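Local coordinates for protein glpG homolog (Haemophilus influenzae, PDB 2NR9) that probably cleaves the transmembrane helices of membrane-protein substrates within the lipid bilayer, as a rhomboid serine protease with a serine-histidine dyad, at residues S171-I174 / V175-W179. The protein carries 2 engineered substitutions. Numbering follows the deposited sequence.
With PQE (3,6,12,15,18,21,24-heptaoxahexatriacontan-1-ol), chain E.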
loop_
_atom_site.group_PDB
_atom_site.type_symbol
_atom_site.label_atom_id
_atom_site.label_comp_id
_atom_site.label_asym_id
_atom_site.label_seq_id
_atom_site.Cartn_x
_atom_site.Cartn_y
_atom_site.Cartn_z
ATOM N N SER A 171 8.366 6.084 -3.310
ATOM C CA SER A 171 8.809 4.795 -3.827
ATOM C C SER A 171 7.600 3.892 -4.059
ATOM O O SER A 171 7.608 3.060 -4.957
ATOM C CB SER A 171 9.815 4.130 -2.887
ATOM O OG SER A 171 9.264 3.934 -1.607
ATOM N N GLY A 172 6.549 4.091 -3.265
ATOM C CA GLY A 172 5.313 3.316 -3.407
ATOM C C GLY A 172 4.627 3.633 -4.718
ATOM O O GLY A 172 4.304 2.744 -5.492
ATOM N N LEU A 173 4.458 4.920 -4.989
ATOM C CA LEU A 173 3.854 5.370 -6.230
ATOM C C LEU A 173 4.646 4.822 -7.414
ATOM O O LEU A 173 4.075 4.303 -8.377
ATOM C CB LEU A 173 3.854 6.896 -6.268
ATOM C CG LEU A 173 3.103 7.587 -7.397
ATOM C CD1 LEU A 173 1.635 7.175 -7.386
ATOM C CD2 LEU A 173 3.248 9.101 -7.272
ATOM N N ILE A 174 5.966 4.904 -7.310
ATOM C CA ILE A 174 6.857 4.459 -8.371
ATOM C C ILE A 174 6.725 2.967 -8.631
ATOM O O ILE A 174 6.675 2.529 -9.782
ATOM C CB ILE A 174 8.327 4.828 -8.060
ATOM C CG1 ILE A 174 8.514 6.346 -8.146
ATOM C CG2 ILE A 174 9.270 4.129 -9.025
ATOM C CD1 ILE A 174 9.957 6.811 -7.943
ATOM N N VAL A 175 6.664 2.182 -7.561
ATOM C CA VAL A 175 6.465 0.748 -7.707
ATOM C C VAL A 175 5.174 0.490 -8.475
ATOM O O VAL A 175 5.143 -0.316 -9.401
ATOM C CB VAL A 175 6.378 0.042 -6.343
ATOM C CG1 VAL A 175 5.835 -1.387 -6.508
ATOM C CG2 VAL A 175 7.740 0.039 -5.651
ATOM N N GLY A 176 4.105 1.176 -8.078
ATOM C CA GLY A 176 2.801 0.989 -8.708
ATOM C C GLY A 176 2.791 1.404 -10.165
ATOM O O GLY A 176 2.285 0.679 -11.022
ATOM N N LEU A 177 3.354 2.572 -10.446
ATOM C CA LEU A 177 3.415 3.082 -11.813
ATOM C C LEU A 177 4.186 2.144 -12.750
ATOM O O LEU A 177 3.734 1.858 -13.859
ATOM C CB LEU A 177 4.021 4.490 -11.846
ATOM C CG LEU A 177 3.230 5.627 -11.188
ATOM C CD1 LEU A 177 4.047 6.913 -11.183
ATOM C CD2 LEU A 177 1.901 5.843 -11.887
ATOM N N ILE A 178 5.351 1.679 -12.309
ATOM C CA ILE A 178 6.163 0.769 -13.126
ATOM C C ILE A 178 5.476 -0.582 -13.318
ATOM O O ILE A 178 5.436 -1.110 -14.429
ATOM C CB ILE A 178 7.575 0.548 -12.525
ATOM C CG1 ILE A 178 8.376 1.853 -12.546
ATOM C CG2 ILE A 178 8.327 -0.534 -13.297
ATOM C CD1 ILE A 178 9.749 1.751 -11.863
ATOM N N TRP A 179 4.914 -1.125 -12.241
ATOM C CA TRP A 179 4.263 -2.424 -12.314
ATOM C C TRP A 179 3.075 -2.369 -13.274
ATOM O O TRP A 179 2.912 -3.242 -14.122
ATOM C CB TRP A 179 3.793 -2.876 -10.931
ATOM C CG TRP A 179 3.662 -4.363 -10.802
ATOM C CD1 TRP A 179 3.096 -5.215 -11.706
ATOM C CD2 TRP A 179 3.950 -5.152 -9.635
ATOM N NE1 TRP A 179 3.098 -6.498 -11.212
ATOM C CE2 TRP A 179 3.603 -6.484 -9.937
ATOM C CE3 TRP A 179 4.503 -4.864 -8.379
ATOM C CZ2 TRP A 179 3.802 -7.535 -9.033
ATOM C CZ3 TRP A 179 4.698 -5.909 -7.481
ATOM C CH2 TRP A 179 4.348 -7.227 -7.815
HETATM O O47 PQE E . 3.023 -8.897 -13.493
HETATM C C68 PQE E . 4.417 -8.933 -13.147
HETATM C C52 PQE E . 5.219 -8.103 -14.146
HETATM O O70 PQE E . 6.437 -7.656 -13.544
HETATM C C55 PQE E . 6.293 -6.368 -12.949
HETATM C C58 PQE E . 7.638 -5.893 -12.414
HETATM O O71 PQE E . 7.501 -5.513 -11.045
HETATM C C61 PQE E . 7.520 -4.094 -10.873
HETATM C C62 PQE E . 8.726 -3.710 -10.026
HETATM C C63 PQE E . 8.754 -2.217 -9.734
HETATM C C66 PQE E . 9.804 -1.897 -8.674
HETATM C C67 PQE E . 10.533 -0.602 -8.997
HETATM O O72 PQE E . 11.935 -0.779 -8.799
HETATM C C65 PQE E . 12.382 -0.188 -7.579
HETATM C C64 PQE E . 11.778 1.206 -7.430
HETATM O O73 PQE E . 12.267 1.800 -6.228
HETATM C C60 PQE E . 11.905 3.178 -6.120
HETATM C C59 PQE E . 12.724 3.826 -5.008
HETATM O O74 PQE E . 13.720 4.677 -5.571
HETATM C C57 PQE E . 13.173 5.934 -5.964
HETATM C C56 PQE E . 13.622 7.009 -4.983
HETATM O O75 PQE E . 12.489 7.565 -4.318
HETATM C C54 PQE E . 12.856 8.162 -3.076
HETATM C C53 PQE E . 12.363 9.604 -3.033
HETATM O O76 PQE E . 12.668 10.160 -1.754
HETATM C C51 PQE E . 12.453 11.569 -1.720
HETATM C C50 PQE E . 12.012 11.979 -0.320
HETATM C C49 PQE E . 11.092 13.193 -0.378
HETATM C C48 PQE E . 11.554 14.275 0.593
HETATM C C47 PQE E . 11.660 15.630 -0.100
HETATM C C46 PQE E . 11.569 16.773 0.906
HETATM C C45 PQE E . 12.951 17.325 1.241
HETATM C C44 PQE E . 12.995 17.869 2.667
HETATM C C43 PQE E . 14.207 18.771 2.874
HETATM C C42 PQE E . 14.016 19.678 4.086
HETATM C C41 PQE E . 13.577 21.077 3.665
HETATM C C40 PQE E . 14.442 22.140 4.307
#
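Val175 N donates to Ser171 O, one of four successive i+4-to-i bonds joining 175-178 to 171-174 within helix 166-191, the predicted sixth transmembrane helix of the rhomboid fold. This helix carries a GxxxG pattern, Gly172 and Gly176, and the catalytic His169 two residues before Ser171. Branched at CB and apolar, Val175 is compact enough to pack on Ile99 of helix 86-108; its CG2, anti to the carbonyl carbon (CG1 at chi1 166°), is set back over the preceding turn, 3.1 Å from Ser171 O. The serine spends its own polarity inside the helix, since Ser171 OG bonds to Ala167 O, while Ser171 CB lies 3.6 Å from C59 of the detergent chain PQE.

Gly176 N bonds to Gly172 O, and the two glycines give one side of the helix a strip without side chains. Next, Leu177 N reaches Leu173 O at 2.8 Å, almost in line with the carbonyl. Leu177 CG, beside its backbone N (chi1 -66°), leans back over that oxygen, and the two leucine side chains are set at a slant, Leu177 CD1 4.0 Å from Leu173 CG; Leu177 also packs on Phe127 and Ile128 of helix 116-131. On the detergent-lined side, Ile178 lies alongside Ile174, both pointing the same way, with Ile178 CD1 3.7 Å from Ile174 CG2. The same Ile178 CD1 is 3.8 Å from PQE C67, in an alkyl stretch between two ether oxygens. Trp179 has an indole broad enough to span from Leu92 and Val95 of helix 86-108 to PQE: C55 lies over one ring face, and Trp179 NE1 makes a weak hydrogen bond to PQE O47 at 3.3 Å.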